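Local structure of inositol monophosphatase family protein (Staphylococcus aureus subsp. aureus MSSA476, 4I3Y) at residues A[17-20]-A[21-25]. The protein probably hydrolyses inositol monophosphates to inositol and phosphate with the help of magnesium, and is inhibited by lithium ions. Sequence-based numbering, arbitrary orientation.
Sequences KLIC and SWLKQ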
loop_
_atom_site.group_PDB
_atom_site.type_symbol
_atom_site.label_atom_id
_atom_site.label_comp_id
_atom_site.label_asym_id
_atom_site.label_seq_id
_atom_site.Cartn_x
_atom_site.Cartn_y
_atom_site.Cartn_z
ATOM N N LYS A 17 -29.418 -0.259 1.418
ATOM C CA LYS A 17 -29.567 0.716 2.486
ATOM C C LYS A 17 -29.307 0.089 3.858
ATOM O O LYS A 17 -28.520 0.648 4.676
ATOM C CB LYS A 17 -30.966 1.351 2.446
ATOM C CG LYS A 17 -31.247 2.258 3.643
ATOM C CD LYS A 17 -32.218 3.364 3.242
ATOM C CE LYS A 17 -32.843 4.080 4.433
ATOM N NZ LYS A 17 -32.326 5.476 4.464
ATOM N N LEU A 18 -29.914 -1.077 4.125
ATOM C CA LEU A 18 -29.612 -1.782 5.426
ATOM C C LEU A 18 -28.106 -2.125 5.606
ATOM O O LEU A 18 -27.545 -1.968 6.695
ATOM C CB LEU A 18 -30.407 -3.054 5.591
ATOM C CG LEU A 18 -31.726 -3.170 6.370
ATOM C CD1 LEU A 18 -32.195 -1.837 6.894
ATOM C CD2 LEU A 18 -32.794 -3.966 5.598
ATOM N N ILE A 19 -27.493 -2.652 4.552
ATOM C CA ILE A 19 -26.104 -3.127 4.682
ATOM C C ILE A 19 -25.183 -1.908 4.880
ATOM O O ILE A 19 -24.367 -1.881 5.835
ATOM C CB ILE A 19 -25.655 -3.914 3.440
ATOM C CG1 ILE A 19 -26.448 -5.216 3.255
ATOM C CG2 ILE A 19 -24.184 -4.292 3.575
ATOM C CD1 ILE A 19 -26.165 -6.210 4.363
ATOM N N CYS A 20 -25.320 -0.895 4.001
ATOM C CA CYS A 20 -24.427 0.251 4.092
ATOM C C CYS A 20 -24.534 0.840 5.447
ATOM O O CYS A 20 -23.560 1.317 6.007
ATOM C CB CYS A 20 -24.727 1.349 3.082
ATOM S SG CYS A 20 -24.279 0.942 1.425
ATOM N N SER A 21 -25.746 0.862 5.980
ATOM C CA SER A 21 -25.983 1.441 7.309
ATOM C C SER A 21 -25.297 0.614 8.467
ATOM O O SER A 21 -24.635 1.171 9.395
ATOM C CB SER A 21 -27.502 1.621 7.463
ATOM O OG SER A 21 -27.748 2.086 8.756
ATOM N N TRP A 22 -25.389 -0.719 8.381
ATOM C CA TRP A 22 -24.723 -1.583 9.362
ATOM C C TRP A 22 -23.187 -1.413 9.249
ATOM O O TRP A 22 -22.530 -1.328 10.242
ATOM C CB TRP A 22 -25.122 -3.059 9.197
ATOM C CG TRP A 22 -24.410 -3.975 10.164
ATOM C CD1 TRP A 22 -24.807 -4.291 11.428
ATOM C CD2 TRP A 22 -23.183 -4.715 9.935
ATOM N NE1 TRP A 22 -23.942 -5.186 11.994
ATOM C CE2 TRP A 22 -22.922 -5.455 11.123
ATOM C CE3 TRP A 22 -22.277 -4.803 8.860
ATOM C CZ2 TRP A 22 -21.801 -6.260 11.281
ATOM C CZ3 TRP A 22 -21.143 -5.611 9.019
ATOM C CH2 TRP A 22 -20.926 -6.344 10.235
ATOM N N LEU A 23 -22.669 -1.335 8.023
ATOM C CA LEU A 23 -21.234 -1.139 7.774
ATOM C C LEU A 23 -20.737 0.173 8.320
ATOM O O LEU A 23 -19.784 0.204 9.107
ATOM C CB LEU A 23 -20.959 -1.207 6.292
ATOM C CG LEU A 23 -20.194 -2.311 5.578
ATOM C CD1 LEU A 23 -19.925 -3.612 6.352
ATOM C CD2 LEU A 23 -20.737 -2.554 4.189
ATOM N N LYS A 24 -21.405 1.268 7.943
ATOM C CA LYS A 24 -21.029 2.568 8.464
ATOM C C LYS A 24 -21.150 2.675 9.982
ATOM O O LYS A 24 -20.364 3.375 10.620
ATOM C CB LYS A 24 -21.759 3.722 7.738
ATOM C CG LYS A 24 -21.376 3.874 6.260
ATOM C CD LYS A 24 -19.883 4.174 5.997
ATOM C CE LYS A 24 -19.246 5.372 6.744
ATOM N NZ LYS A 24 -17.731 5.352 6.531
ATOM N N GLN A 25 -22.069 1.959 10.602
ATOM C CA GLN A 25 -22.113 2.024 12.084
ATOM C C GLN A 25 -21.119 1.068 12.809
ATOM O O GLN A 25 -20.975 1.083 14.035
ATOM C CB GLN A 25 -23.530 1.788 12.546
ATOM C CG GLN A 25 -24.021 0.382 12.315
ATOM C CD GLN A 25 -23.616 -0.533 13.461
ATOM O OE1 GLN A 25 -23.613 -0.096 14.631
ATOM N NE2 GLN A 25 -23.231 -1.812 13.136
#
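Ile19 and Leu23 sit one helical turn apart on the same face of helix 12-35, and their branches meet where CG2 of Ile19 lies 3.9 Å from CD2 of Leu23, the two side chains slanting across each other. From CB outward, Leu23 meets first the backbone: its CB lies 3.5 Å from the carbonyl oxygen of Ile19 and almost as close to that of Cys20. From CG the chain splits: CD2 turns back to CG2 of Ile19, CD1 lies against CE3 and CZ3 of the Trp22 indole, and the side chain as a whole packs on Tyr125 and Leu134 of the neighbouring sheet. With CG1 beside the backbone N (chi1 -65°), Ile19 has CG2 anti to that nitrogen, and it is this methyl that meets Leu23.

Beneath them the backbone is tied by successive i to i+4 bonds. Leu23 N reaches Ile19 O at 2.8 Å, and Lys24 N reaches Cys20 O at 2.9 Å; Ser21 N and Trp22 N make the equivalent bonds to Lys17 O and Leu18 O. Lys24 lays its CG 3.4 Å from Cys20 O before bending twice, at chi2 and chi3, and its NZ is hydrogen-bonded to Tyr127. Further round, Gln25 folds back so that NE2 donates to Trp22 O at 3.0 Å, on a lone pair in the carbonyl plane, though the bond is bent, at 136°.

Trp22 swings its indole off the helix into the interior, edge-to-face with Phe60 and touching Phe63 of helix 51-67; the side chain of Trp22 lies about 13 Å from a bound magnesium ion. The whole is an amphipathic alpha-helix, its apolar face packed against helix 51-67 and the large mixed sheet in the layered alpha/beta fold of the inositol monophosphatase family.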